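PDB 5SWC: carbonic anhydrase from Synechocystis sp., which catalyses the reversible, zinc-dependent hydration of carbon dioxide and supplies CO2 to RuBisCO inside the carboxysome. Local coordinates for residues H47-F55 and M100-E108; N81-A92 and Y140-A148. All coordinates share one frame; numbering follows the deposited sequence.

Overall arrangement
Both contacts touch the second subunit, yet they do not meet: their centres lie about 22 Å apart and their nearest atoms about 6 Å. Contact 1 packs the start of strand 53-58, with the loop leading into it, against the C-terminal part of helix 95-106, and runs from a buried core at Leu54 to an exposed margin at Glu108. Contact 2 packs the loop between strand 76-81 and that same helix against the region linking helices 137-143 and 147-156; none of its touching residues is exposed. Contact 1 rests on aliphatic packing and water bridges, away from the metal. In contact 2 Trp142 and His145 bury the most surface, with Ile85 close behind, and the Ala82 side chain lies about 6 Å from the zinc ion.

Contact 1: H47-F55 and M100-E108; sequences HGQHPRILF and MEYALVALE. With FMT (formic acid), chain J.
Strand 53-55 and helix 100-106 run antiparallel, their axes 174° apart and 9.3 Å at closest approach, with Leu54 facing Ala103. Leu54 fills the space between them: its CD1 approaches Ala103 CB, while CD2 lies 3.7 Å from Met100 CG and also meets Leu104 CD1. With CG anti to the backbone N (chi1 167°), Leu54 directs both methyl groups at the helix. Phe77, on the neighbouring strand 76-81, packs against Leu54, Ala103 and Leu107.

Nearer the helix end, Leu107 reaches back to the loop before the strand. Its CD1 lies 3.6 Å from Gln49 CD and 3.9 Å from Pro51 CG, and its side chain crosses that of Gln49 at about a right angle. The Gln49 chain is extended beyond CG, which carries the amide past this methyl group towards the Tyr102 ring. There NE2 donates to a water, 3.0 Å from its oxygen, that is also hydrogen-bonded to Tyr102 OH and sits at the edge of the ring. NE2 also donates to O1 of a formic acid molecule, at 3.1 Å and a bent angle of 138°; this molecule, whose O2 lies over one face of the Tyr102 ring, probably comes from the crystallisation liquor. Gln49 OE1 accepts a hydrogen bond from Ser61 N of the second subunit.

A second water donates to Pro51 O at 2.7 Å and to Leu107 O, bridging two carbonyl oxygens that, both being acceptors, could not bond each other. The helix finishes with a wider, pi-type turn, in which Tyr102 O accepts from both Ala106 N and Leu107 N. The chemistry is thus an apolar strand-to-helix core with a solvent-bridged polar margin, where Gln49 ties the packing within the chain to the subunit interface.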
ATOM      1  N   HIS A  47       4.900 -18.127  33.665  1.00 20.14           N
ATOM      2  CA  HIS A  47       4.062 -17.050  34.142  1.00 20.71           C
ATOM      3  C   HIS A  47       4.247 -15.725  33.454  1.00 20.80           C
ATOM      4  O   HIS A  47       3.424 -14.812  33.625  1.00 24.42           O
ATOM      5  CB  HIS A  47       4.280 -16.851  35.635  1.00 23.08           C
ATOM      6  CG  HIS A  47       4.007 -18.069  36.445  1.00 24.49           C
ATOM      7  ND1 HIS A  47       2.731 -18.544  36.641  1.00 33.92           N
ATOM      8  CD2 HIS A  47       4.837 -18.920  37.092  1.00 31.50           C
ATOM      9  CE1 HIS A  47       2.786 -19.629  37.398  1.00 38.54           C
ATOM     10  NE2 HIS A  47       4.052 -19.879  37.677  1.00 35.04           N
ATOM     11  N   GLY A  48       5.298 -15.606  32.659  1.00 18.74           N
ATOM     12  CA  GLY A  48       5.565 -14.391  31.930  1.00 17.49           C
ATOM     13  C   GLY A  48       7.006 -14.238  31.529  1.00 20.07           C
ATOM     14  O   GLY A  48       7.917 -14.739  32.190  1.00 23.23           O
ATOM     15  N   GLN A  49       7.223 -13.617  30.385  1.00 18.38           N
ATOM     16  CA  GLN A  49       8.577 -13.338  29.937  1.00 16.63           C
ATOM     17  C   GLN A  49       8.984 -11.930  30.338  1.00 17.61           C
ATOM     18  O   GLN A  49       8.163 -11.015  30.354  1.00 19.74           O
ATOM     19  CB  GLN A  49       8.716 -13.522  28.423  1.00 16.05           C
ATOM     20  CG  GLN A  49       7.969 -12.486  27.591  1.00 17.92           C
ATOM     21  CD  GLN A  49       8.244 -12.552  26.103  1.00 15.56           C
ATOM     22  OE1 GLN A  49       9.390 -12.711  25.697  1.00 15.68           O
ATOM     23  NE2 GLN A  49       7.185 -12.468  25.309  1.00 17.39           N
ATOM     24  N   HIS A  50      10.258 -11.783  30.679  1.00 18.26           N
ATOM     25  CA  HIS A  50      10.814 -10.476  31.069  1.00 19.78           C
ATOM     26  C   HIS A  50      12.195 -10.262  30.494  1.00 20.67           C
ATOM     27  O   HIS A  50      13.168 -10.051  31.233  1.00 21.64           O
ATOM     28  CB  HIS A  50      10.884 -10.367  32.591  1.00 23.98           C
ATOM     29  CG  HIS A  50       9.542 -10.417  33.239  1.00 29.97           C
ATOM     30  ND1 HIS A  50       9.046 -11.554  33.842  1.00 38.33           N
ATOM     31  CD2 HIS A  50       8.570  -9.489  33.314  1.00 27.66           C
ATOM     32  CE1 HIS A  50       7.828 -11.308  34.290  1.00 29.04           C
ATOM     33  NE2 HIS A  50       7.514 -10.065  33.986  1.00 34.87           N
ATOM     34  N   PRO A  51      12.308 -10.341  29.169  1.00 15.57           N
ATOM     35  CA  PRO A  51      13.611 -10.127  28.545  1.00 14.36           C
ATOM     36  C   PRO A  51      14.035  -8.707  28.683  1.00 16.90           C
ATOM     37  O   PRO A  51      13.201  -7.810  28.800  1.00 21.36           O
ATOM     38  CB  PRO A  51      13.347 -10.443  27.091  1.00 16.44           C
ATOM     39  CG  PRO A  51      11.865 -10.155  26.899  1.00 15.62           C
ATOM     40  CD  PRO A  51      11.252 -10.617  28.182  1.00 17.77           C
ATOM     41  N   ARG A  52      15.336  -8.476  28.620  1.00 22.45           N
ATOM     42  CA  ARG A  52      15.786  -7.108  28.696  1.00 24.28           C
ATOM     43  C   ARG A  52      16.459  -6.657  27.386  1.00 19.77           C
ATOM     44  O   ARG A  52      16.679  -5.460  27.224  1.00 24.86           O
ATOM     45  CB  ARG A  52      16.767  -6.915  29.841  1.00 34.15           C
ATOM     46  CG  ARG A  52      16.356  -7.543  31.183  1.00 39.58           C
ATOM     47  CD  ARG A  52      15.131  -6.898  31.804  1.00 46.89           C
ATOM     48  NE  ARG A  52      14.838  -5.554  31.291  1.00 42.52           N
ATOM     49  CZ  ARG A  52      13.633  -4.996  31.298  1.00 51.79           C
ATOM     50  NH1 ARG A  52      13.475  -3.764  30.825  1.00 52.47           N
ATOM     51  NH2 ARG A  52      12.584  -5.663  31.789  1.00 62.53           N
ATOM     52  N   ILE A  53      16.647  -7.582  26.449  1.00 17.20           N
ATOM     53  CA  ILE A  53      17.303  -7.260  25.178  1.00 14.61           C
ATOM     54  C   ILE A  53      16.464  -7.685  23.990  1.00 15.35           C
ATOM     55  O   ILE A  53      15.923  -8.802  23.964  1.00 14.66           O
ATOM     56  CB  ILE A  53      18.691  -7.918  25.091  1.00 18.33           C
ATOM     57  CG1 ILE A  53      19.538  -7.449  26.285  1.00 22.87           C
ATOM     58  CG2 ILE A  53      19.351  -7.636  23.718  1.00 18.43           C
ATOM     59  CD1 ILE A  53      20.860  -8.001  26.361  1.00 37.08           C
ATOM     60  N   LEU A  54      16.294  -6.783  22.997  1.00 13.23           N
ATOM     61  CA  LEU A  54      15.720  -7.086  21.705  1.00 11.98           C
ATOM     62  C   LEU A  54      16.870  -7.318  20.732  1.00 11.19           C
ATOM     63  O   LEU A  54      17.729  -6.444  20.542  1.00 12.70           O
ATOM     64  CB  LEU A  54      14.860  -5.931  21.197  1.00 13.51           C
ATOM     65  CG  LEU A  54      14.448  -5.990  19.718  1.00 14.86           C
ATOM     66  CD1 LEU A  54      13.645  -7.219  19.357  1.00 15.29           C
ATOM     67  CD2 LEU A  54      13.658  -4.709  19.309  1.00 17.13           C
ATOM     68  N   PHE A  55      16.962  -8.546  20.238  1.00 11.36           N
ATOM     69  CA  PHE A  55      18.091  -8.961  19.388  1.00 11.21           C
ATOM     70  C   PHE A  55      17.558  -9.235  18.007  1.00 12.61           C
ATOM     71  O   PHE A  55      16.727 -10.105  17.809  1.00 13.41           O
ATOM     72  CB  PHE A  55      18.759 -10.230  19.997  1.00 13.45           C
ATOM     73  CG  PHE A  55      20.155 -10.471  19.564  1.00 12.78           C
ATOM     74  CD1 PHE A  55      20.427 -11.129  18.379  1.00 13.95           C
ATOM     75  CD2 PHE A  55      21.195 -10.086  20.366  1.00 15.33           C
ATOM     76  CE1 PHE A  55      21.745 -11.341  17.992  1.00 13.88           C
ATOM     77  CE2 PHE A  55      22.521 -10.303  19.971  1.00 17.15           C
ATOM     78  CZ  PHE A  55      22.752 -10.936  18.778  1.00 14.86           C
ATOM     79  N   MET A 100       9.140  -5.290  17.319  1.00 12.36           N
ATOM     80  CA  MET A 100       9.917  -4.298  18.057  0.68 10.87           C
ATOM     81  C   MET A 100       8.992  -3.518  18.988  1.00 12.11           C
ATOM     82  O   MET A 100       9.313  -3.297  20.158  1.00 13.40           O
ATOM     83  CB  MET A 100      10.662  -3.372  17.068  0.68 10.48           C
ATOM     84  CG  MET A 100      11.423  -2.199  17.681  0.68 12.53           C
ATOM     85  SD  MET A 100      10.357  -0.835  18.271  0.68 14.47           S
ATOM     86  CE  MET A 100       9.698  -0.242  16.711  0.68 14.59           C
ATOM     87  N   GLU A 101       7.821  -3.118  18.497  1.00 12.96           N
ATOM     88  CA  GLU A 101       6.885  -2.369  19.325  1.00 13.38           C
ATOM     89  C   GLU A 101       6.438  -3.183  20.535  1.00 13.78           C
ATOM     90  O   GLU A 101       6.363  -2.682  21.657  1.00 15.31           O
ATOM     91  CB  GLU A 101       5.663  -1.969  18.507  1.00 13.95           C
ATOM     92  CG  GLU A 101       4.704  -1.079  19.276  1.00 16.63           C
ATOM     93  CD  GLU A 101       3.503  -0.754  18.459  1.00 17.77           C
ATOM     94  OE1 GLU A 101       2.690  -1.659  18.325  1.00 16.98           O
ATOM     95  OE2 GLU A 101       3.389   0.373  17.928  1.00 18.79           O
ATOM     96  N   TYR A 102       6.161  -4.456  20.306  1.00 13.25           N
ATOM     97  CA  TYR A 102       5.798  -5.314  21.452  1.00 15.04           C
ATOM     98  C   TYR A 102       6.912  -5.365  22.489  1.00 14.85           C
ATOM     99  O   TYR A 102       6.664  -5.221  23.689  1.00 15.78           O
ATOM    100  CB  TYR A 102       5.419  -6.710  20.961  1.00 15.41           C
ATOM    101  CG  TYR A 102       4.802  -7.559  22.038  1.00 15.38           C
ATOM    102  CD1 TYR A 102       3.482  -7.379  22.425  1.00 20.67           C
ATOM    103  CD2 TYR A 102       5.554  -8.487  22.719  1.00 15.53           C
ATOM    104  CE1 TYR A 102       2.929  -8.143  23.459  1.00 19.94           C
ATOM    105  CE2 TYR A 102       5.002  -9.248  23.715  1.00 17.39           C
ATOM    106  CZ  TYR A 102       3.708  -9.083  24.084  1.00 19.12           C
ATOM    107  OH  TYR A 102       3.193  -9.852  25.129  1.00 21.99           O
ATOM    108  N   ALA A 103       8.120  -5.557  22.021  1.00 13.46           N
ATOM    109  CA  ALA A 103       9.286  -5.635  22.914  1.00 13.66           C
ATOM    110  C   ALA A 103       9.476  -4.351  23.755  1.00 15.90           C
ATOM    111  O   ALA A 103       9.739  -4.390  24.958  1.00 16.93           O
ATOM    112  CB  ALA A 103      10.521  -5.936  22.084  1.00 14.69           C
ATOM    113  N   LEU A 104       9.355  -3.203  23.098  1.00 14.63           N
ATOM    114  CA  LEU A 104       9.586  -1.938  23.780  1.00 16.61           C
ATOM    115  C   LEU A 104       8.416  -1.510  24.634  1.00 18.88           C
ATOM    116  O   LEU A 104       8.606  -1.045  25.763  1.00 23.49           O
ATOM    117  CB  LEU A 104       9.900  -0.845  22.755  1.00 19.58           C
ATOM    118  CG  LEU A 104      11.379  -0.592  22.510  1.00 30.08           C
ATOM    119  CD1 LEU A 104      11.932  -1.764  21.745  1.00 41.12           C
ATOM    120  CD2 LEU A 104      11.581   0.694  21.727  1.00 40.89           C
ATOM    121  N   VAL A 105       7.193  -1.675  24.139  1.00 16.68           N
ATOM    122  CA  VAL A 105       6.029  -1.130  24.804  1.00 19.14           C
ATOM    123  C   VAL A 105       5.394  -2.114  25.789  1.00 20.27           C
ATOM    124  O   VAL A 105       5.068  -1.747  26.916  1.00 27.13           O
ATOM    125  CB  VAL A 105       4.990  -0.650  23.779  1.00 18.78           C
ATOM    126  CG1 VAL A 105       3.779  -0.117  24.501  1.00 21.52           C
ATOM    127  CG2 VAL A 105       5.620   0.442  22.909  1.00 21.02           C
ATOM    128  N   ALA A 106       5.201  -3.354  25.371  1.00 19.43           N
ATOM    129  CA  ALA A 106       4.609  -4.366  26.239  1.00 20.56           C
ATOM    130  C   ALA A 106       5.638  -4.971  27.189  1.00 19.91           C
ATOM    131  O   ALA A 106       5.296  -5.259  28.365  1.00 23.78           O
ATOM    132  CB  ALA A 106       3.969  -5.442  25.418  1.00 22.52           C
ATOM    133  N   LEU A 107       6.861  -5.197  26.718  1.00 18.31           N
ATOM    134  CA  LEU A 107       7.899  -5.828  27.564  1.00 18.50           C
ATOM    135  C   LEU A 107       8.961  -4.870  28.121  1.00 19.73           C
ATOM    136  O   LEU A 107       9.819  -5.271  28.892  1.00 22.84           O
ATOM    137  CB  LEU A 107       8.585  -6.947  26.775  1.00 17.12           C
ATOM    138  CG  LEU A 107       7.679  -8.011  26.127  1.00 18.23           C
ATOM    139  CD1 LEU A 107       8.515  -9.029  25.353  1.00 18.13           C
ATOM    140  CD2 LEU A 107       6.850  -8.709  27.153  1.00 21.76           C
ATOM    141  N   GLU A 108       8.889  -3.589  27.800  1.00 26.68           N
ATOM    142  CA  GLU A 108       9.801  -2.603  28.401  0.51 25.57           C
ATOM    143  C   GLU A 108      11.315  -2.938  28.259  1.00 21.73           C
ATOM    144  O   GLU A 108      12.129  -2.638  29.152  1.00 26.60           O
ATOM    145  CB  GLU A 108       9.413  -2.363  29.872  0.51 33.57           C
ATOM    146  CG  GLU A 108       7.988  -1.808  30.069  0.51 37.63           C
ATOM    147  CD  GLU A 108       7.595  -1.680  31.540  0.51 44.61           C
ATOM    148  OE1 GLU A 108       7.785  -0.596  32.138  0.51 50.84           O
ATOM    149  OE2 GLU A 108       7.093  -2.673  32.105  0.51 53.01           O
TER
HETATM  150  C   FMT J 304       5.263 -11.955  21.592  1.00 20.60           C
HETATM  151  O1  FMT J 304       5.976 -12.536  22.427  1.00 20.39           O
HETATM  152  O2  FMT J 304       4.225 -12.428  21.097  1.00 21.94           O
HETATM  153  O   HOH W   1       4.388 -12.055  26.345  1.00 17.55           O
HETATM  154  O   HOH W   2      10.722  -7.516  29.749  1.00 27.72           O

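Contact 2: N81-A92 and Y140-A148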
ATOM      1  N   ASN A  81      15.068 -12.290  10.237  1.00  9.99           N
ATOM      2  CA  ASN A  81      14.681 -12.225   8.834  1.00  9.97           C
ATOM      3  C   ASN A  81      15.921 -12.292   7.969  1.00 10.65           C
ATOM      4  O   ASN A  81      17.051 -12.307   8.513  1.00 11.29           O
ATOM      5  CB  ASN A  81      13.816 -10.986   8.550  1.00 10.57           C
ATOM      6  CG  ASN A  81      14.531  -9.711   8.833  1.00 10.82           C
ATOM      7  OD1 ASN A  81      15.699  -9.570   8.559  1.00 11.73           O
ATOM      8  ND2 ASN A  81      13.823  -8.761   9.379  1.00 11.54           N
ATOM      9  N   ALA A  82      15.759 -12.339   6.648  1.00  9.84           N
ATOM     10  CA  ALA A  82      16.926 -12.476   5.764  1.00 11.39           C
ATOM     11  C   ALA A  82      17.588 -11.119   5.648  1.00 12.29           C
ATOM     12  O   ALA A  82      17.076 -10.167   5.072  1.00 12.82           O
ATOM     13  CB  ALA A  82      16.508 -13.009   4.406  1.00 13.69           C
ATOM     14  N   GLY A  83      18.783 -11.005   6.206  1.00 10.15           N
ATOM     15  CA  GLY A  83      19.525  -9.761   6.176  1.00 11.39           C
ATOM     16  C   GLY A  83      19.427  -8.869   7.395  1.00 10.93           C
ATOM     17  O   GLY A  83      20.029  -7.786   7.416  1.00 11.43           O
ATOM     18  N   ASN A  84      18.671  -9.292   8.408  1.00 10.57           N
ATOM     19  CA  ASN A  84      18.569  -8.509   9.648  1.00 10.52           C
ATOM     20  C   ASN A  84      18.181  -7.052   9.378  1.00 11.28           C
ATOM     21  O   ASN A  84      18.789  -6.123   9.895  1.00 11.16           O
ATOM     22  CB  ASN A  84      19.803  -8.670  10.578  1.00  9.61           C
ATOM     23  CG  ASN A  84      21.135  -8.417   9.917  1.00 10.62           C
ATOM     24  OD1 ASN A  84      21.779  -9.391   9.457  1.00 11.57           O
ATOM     25  ND2 ASN A  84      21.609  -7.174   9.931  1.00 11.49           N
ATOM     26  N   ILE A  85      17.113  -6.920   8.594  1.00 10.57           N
ATOM     27  CA  ILE A  85      16.646  -5.617   8.131  1.00 11.29           C
ATOM     28  C   ILE A  85      15.406  -5.173   8.909  1.00 11.80           C
ATOM     29  O   ILE A  85      14.494  -5.968   9.166  1.00 11.07           O
ATOM     30  CB  ILE A  85      16.327  -5.706   6.601  1.00  9.92           C
ATOM     31  CG1 ILE A  85      17.634  -5.770   5.843  1.00 12.19           C
ATOM     32  CG2 ILE A  85      15.474  -4.533   6.151  1.00 12.77           C
ATOM     33  CD1 ILE A  85      17.490  -6.288   4.453  1.00 14.81           C
ATOM     34  N   ILE A  86      15.390  -3.898   9.278  1.00 10.93           N
ATOM     35  CA  ILE A  86      14.216  -3.236   9.883  1.00 10.72           C
ATOM     36  C   ILE A  86      13.803  -2.117   8.935  1.00 11.09           C
ATOM     37  O   ILE A  86      14.509  -1.124   8.827  1.00 13.02           O
ATOM     38  CB  ILE A  86      14.526  -2.677  11.261  1.00 12.53           C
ATOM     39  CG1 ILE A  86      15.001  -3.799  12.219  1.00 12.97           C
ATOM     40  CG2 ILE A  86      13.262  -1.969  11.820  1.00 14.04           C
ATOM     41  CD1 ILE A  86      13.975  -4.817  12.543  1.00 15.97           C
ATOM     42  N   PRO A  87      12.652  -2.259   8.251  1.00 10.58           N
ATOM     43  CA  PRO A  87      12.264  -1.173   7.360  1.00 11.34           C
ATOM     44  C   PRO A  87      12.050   0.140   8.133  1.00 11.93           C
ATOM     45  O   PRO A  87      11.700   0.120   9.316  1.00 12.50           O
ATOM     46  CB  PRO A  87      10.951  -1.687   6.726  1.00 12.14           C
ATOM     47  CG  PRO A  87      11.065  -3.204   6.814  1.00 12.58           C
ATOM     48  CD  PRO A  87      11.760  -3.407   8.155  1.00 10.93           C
ATOM     49  N   PRO A  88      12.196   1.265   7.462  1.00 11.47           N
ATOM     50  CA  PRO A  88      11.782   2.534   8.095  1.00 12.54           C
ATOM     51  C   PRO A  88      10.324   2.478   8.535  1.00 11.88           C
ATOM     52  O   PRO A  88       9.497   1.740   7.968  1.00 12.63           O
ATOM     53  CB  PRO A  88      11.969   3.560   6.981  1.00 14.03           C
ATOM     54  CG  PRO A  88      12.995   2.921   6.059  1.00 13.00           C
ATOM     55  CD  PRO A  88      12.652   1.486   6.082  1.00 11.79           C
ATOM     56  N   TYR A  89      10.000   3.287   9.537  1.00 11.93           N
ATOM     57  CA  TYR A  89       8.661   3.356  10.071  1.00 10.98           C
ATOM     58  C   TYR A  89       7.648   3.702   9.002  1.00 11.99           C
ATOM     59  O   TYR A  89       7.775   4.727   8.320  1.00 12.78           O
ATOM     60  CB  TYR A  89       8.627   4.400  11.187  1.00 12.54           C
ATOM     61  CG  TYR A  89       7.265   4.706  11.734  1.00 13.36           C
ATOM     62  CD1 TYR A  89       6.478   3.684  12.273  1.00 14.35           C
ATOM     63  CD2 TYR A  89       6.785   5.989  11.707  1.00 13.07           C
ATOM     64  CE1 TYR A  89       5.208   3.989  12.773  1.00 19.12           C
ATOM     65  CE2 TYR A  89       5.510   6.300  12.191  1.00 14.60           C
ATOM     66  CZ  TYR A  89       4.756   5.267  12.737  1.00 18.64           C
ATOM     67  OH  TYR A  89       3.485   5.631  13.213  1.00 22.77           O
ATOM     68  N   GLY A  90       6.621   2.880   8.860  1.00 12.03           N
ATOM     69  CA  GLY A  90       5.558   3.086   7.875  1.00 11.37           C
ATOM     70  C   GLY A  90       5.846   2.489   6.539  1.00 12.06           C
ATOM     71  O   GLY A  90       4.930   2.493   5.672  1.00 13.29           O
ATOM     72  N   ALA A  91       7.065   1.989   6.294  1.00 11.69           N
ATOM     73  CA  ALA A  91       7.399   1.469   4.979  1.00 11.41           C
ATOM     74  C   ALA A  91       6.886   0.049   4.761  1.00 13.52           C
ATOM     75  O   ALA A  91       6.788  -0.374   3.605  1.00 14.11           O
ATOM     76  CB  ALA A  91       8.878   1.501   4.745  1.00 12.85           C
ATOM     77  N   ALA A  92       6.632  -0.706   5.823  1.00 12.40           N
ATOM     78  CA  ALA A  92       6.313  -2.122   5.700  1.00 11.89           C
ATOM     79  C   ALA A  92       5.246  -2.523   6.701  1.00 12.45           C
ATOM     80  O   ALA A  92       5.057  -1.883   7.745  1.00 15.23           O
ATOM     81  CB  ALA A  92       7.578  -2.999   5.801  1.00 12.94           C
ATOM     82  N   TYR A 140      14.049  -9.683  -3.824  1.00 14.00           N
ATOM     83  CA  TYR A 140      14.286  -8.431  -4.525  1.00 14.50           C
ATOM     84  C   TYR A 140      13.477  -7.309  -3.890  1.00 15.44           C
ATOM     85  O   TYR A 140      14.009  -6.235  -3.605  1.00 16.35           O
ATOM     86  CB  TYR A 140      13.955  -8.606  -5.998  1.00 16.48           C
ATOM     87  CG  TYR A 140      14.029  -7.353  -6.835  1.00 19.01           C
ATOM     88  CD1 TYR A 140      15.223  -6.907  -7.368  1.00 20.35           C
ATOM     89  CD2 TYR A 140      12.905  -6.636  -7.092  1.00 22.05           C
ATOM     90  CE1 TYR A 140      15.260  -5.757  -8.167  1.00 22.70           C
ATOM     91  CE2 TYR A 140      12.922  -5.511  -7.874  1.00 24.37           C
ATOM     92  CZ  TYR A 140      14.115  -5.062  -8.386  1.00 27.71           C
ATOM     93  OH  TYR A 140      14.161  -3.927  -9.180  1.00 27.99           O
ATOM     94  N   ASP A 141      12.186  -7.534  -3.670  1.00 15.17           N
ATOM     95  CA  ASP A 141      11.340  -6.470  -3.131  1.00 16.81           C
ATOM     96  C   ASP A 141      11.770  -6.133  -1.694  1.00 15.39           C
ATOM     97  O   ASP A 141      11.775  -4.952  -1.289  1.00 15.29           O
ATOM     98  CB  ASP A 141       9.866  -6.899  -3.122  1.00 16.24           C
ATOM     99  CG  ASP A 141       9.253  -7.034  -4.505  1.00 38.07           C
ATOM    100  OD1 ASP A 141       9.756  -6.365  -5.433  1.00 35.81           O
ATOM    101  OD2 ASP A 141       8.246  -7.801  -4.632  1.00 39.09           O
ATOM    102  N   TRP A 142      12.085  -7.146  -0.911  1.00 12.55           N
ATOM    103  CA  TRP A 142      12.448  -6.970   0.496  1.00 11.97           C
ATOM    104  C   TRP A 142      13.707  -6.129   0.641  1.00 13.74           C
ATOM    105  O   TRP A 142      13.797  -5.254   1.507  1.00 13.63           O
ATOM    106  CB  TRP A 142      12.608  -8.337   1.123  1.00 12.47           C
ATOM    107  CG  TRP A 142      13.292  -8.414   2.420  1.00 12.19           C
ATOM    108  CD1 TRP A 142      14.448  -9.120   2.695  1.00 13.36           C
ATOM    109  CD2 TRP A 142      12.872  -7.865   3.661  1.00 11.42           C
ATOM    110  NE1 TRP A 142      14.748  -9.023   4.006  1.00 12.36           N
ATOM    111  CE2 TRP A 142      13.814  -8.265   4.638  1.00 11.57           C
ATOM    112  CE3 TRP A 142      11.794  -7.076   4.065  1.00 12.02           C
ATOM    113  CZ2 TRP A 142      13.684  -7.893   5.958  1.00 13.06           C
ATOM    114  CZ3 TRP A 142      11.691  -6.682   5.395  1.00 13.83           C
ATOM    115  CH2 TRP A 142      12.638  -7.119   6.321  1.00 13.79           C
ATOM    116  N   LEU A 143      14.670  -6.371  -0.240  1.00 13.41           N
ATOM    117  CA  LEU A 143      15.934  -5.638  -0.170  1.00 13.87           C
ATOM    118  C   LEU A 143      15.790  -4.160  -0.483  1.00 15.12           C
ATOM    119  O   LEU A 143      16.681  -3.390  -0.136  1.00 15.93           O
ATOM    120  CB  LEU A 143      16.979  -6.320  -1.026  1.00 14.41           C
ATOM    121  CG  LEU A 143      17.437  -7.687  -0.535  1.00 15.56           C
ATOM    122  CD1 LEU A 143      18.398  -8.323  -1.564  1.00 17.04           C
ATOM    123  CD2 LEU A 143      18.110  -7.613   0.808  1.00 17.54           C
ATOM    124  N   LYS A 144      14.664  -3.750  -1.052  1.00 14.16           N
ATOM    125  CA  LYS A 144      14.350  -2.323  -1.214  1.00 15.71           C
ATOM    126  C   LYS A 144      14.458  -1.588   0.099  1.00 15.54           C
ATOM    127  O   LYS A 144      14.815  -0.399   0.115  1.00 15.55           O
ATOM    128  CB  LYS A 144      12.941  -2.133  -1.783  1.00 21.60           C
ATOM    129  CG  LYS A 144      12.774  -2.632  -3.226  1.00 27.83           C
ATOM    130  CD  LYS A 144      11.322  -2.507  -3.674  1.00 36.44           C
ATOM    131  CE  LYS A 144      11.132  -3.029  -5.113  1.00 36.34           C
ATOM    132  NZ  LYS A 144       9.667  -3.199  -5.432  1.00 49.89           N
ATOM    133  N   HIS A 145      14.155  -2.257   1.209  1.00 13.07           N
ATOM    134  CA  HIS A 145      14.174  -1.582   2.490  1.00 13.61           C
ATOM    135  C   HIS A 145      15.575  -1.288   2.983  1.00 15.94           C
ATOM    136  O   HIS A 145      15.730  -0.495   3.913  1.00 16.15           O
ATOM    137  CB  HIS A 145      13.394  -2.361   3.533  1.00 12.77           C
ATOM    138  CG  HIS A 145      11.960  -2.496   3.218  1.00 13.55           C
ATOM    139  ND1 HIS A 145      11.120  -1.418   3.052  1.00 14.53           N
ATOM    140  CD2 HIS A 145      11.218  -3.606   3.066  1.00 15.19           C
ATOM    141  CE1 HIS A 145       9.892  -1.868   2.819  1.00 16.43           C
ATOM    142  NE2 HIS A 145       9.933  -3.194   2.827  1.00 16.10           N
ATOM    143  N   THR A 146      16.591  -1.847   2.326  1.00 13.29           N
ATOM    144  CA  THR A 146      17.976  -1.512   2.639  1.00 12.22           C
ATOM    145  C   THR A 146      18.666  -0.886   1.409  1.00 12.91           C
ATOM    146  O   THR A 146      19.902  -0.886   1.299  1.00 13.85           O
ATOM    147  CB  THR A 146      18.710  -2.722   3.238  1.00 13.88           C
ATOM    148  OG1 THR A 146      19.846  -2.231   3.963  1.00 13.93           O
ATOM    149  CG2 THR A 146      19.166  -3.747   2.191  1.00 13.77           C
ATOM    150  N   GLU A 147      17.900  -0.255   0.526  1.00 12.99           N
ATOM    151  CA  GLU A 147      18.455   0.422  -0.634  1.00 13.25           C
ATOM    152  C   GLU A 147      19.469   1.492  -0.243  1.00 13.46           C
ATOM    153  O   GLU A 147      20.391   1.781  -0.993  1.00 14.63           O
ATOM    154  CB  GLU A 147      17.325   0.997  -1.501  1.00 14.41           C
ATOM    155  CG  GLU A 147      17.791   1.881  -2.654  1.00 15.41           C
ATOM    156  CD  GLU A 147      18.573   1.133  -3.685  1.00 22.52           C
ATOM    157  OE1 GLU A 147      18.585  -0.121  -3.721  1.00 23.96           O
ATOM    158  OE2 GLU A 147      19.193   1.843  -4.499  1.00 26.18           O
ATOM    159  N   ALA A 148      19.298   2.102   0.926  1.00 13.91           N
ATOM    160  CA  ALA A 148      20.252   3.117   1.346  1.00 14.64           C
ATOM    161  C   ALA A 148      21.644   2.532   1.495  1.00 14.49           C
ATOM    162  O   ALA A 148      22.637   3.236   1.264  1.00 15.49           O
ATOM    163  CB  ALA A 148      19.774   3.831   2.618  1.00 15.03           C
TER
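Asn81 ND2, its amide set against Trp142, is gripped by two acceptors: Ile85 O at 2.9 Å and Glu96 OE2 on helix 95-106. Asn81 OD1 in turn accepts from Ile85 N. The amide stands steeply to the indole, the planes 72° apart, with Asn81 CG 3.5 Å from Trp142 CZ2. Trp142 NE1 donates to Ala82 O at 2.8 Å in a nearly straight bond, the N-H...O angle being 173°. The acceptor lies almost in the indole plane, and the donor in the carbonyl plane. A chi1 of 165° turns the indole away from the Trp142 backbone nitrogen, which brings its NE1 edge to Ala82 and its six-membered ring to Ile85. Ile85 CG2 lies over one face of that ring in a CH-pi contact, and Ile85 CB comes within 3.5 Å of Trp142 CZ2. Replacing Trp142 with a leucine would probably leave Ala82 O without its donor and open a gap beside Ile85 and Asn81.

Farther along, Pro87 CB covers a face of the His145 imidazole, 3.8 Å from its centroid, and Ala92 CB approaches NE2. Ile85 CD1 rests against both Leu143 CD2 and Thr146 CG2, which lie side by side. The His145 end belongs to the subunit interface, its NE2 hydrogen-bonded to Asn93 O of the second subunit. The Asn81-Asn84 type II turn, in which Trp142 holds the Ala82 carbonyl, borders the zinc site of this beta-class carbonic anhydrase, placing Ala82 near the zinc ligand Cys58.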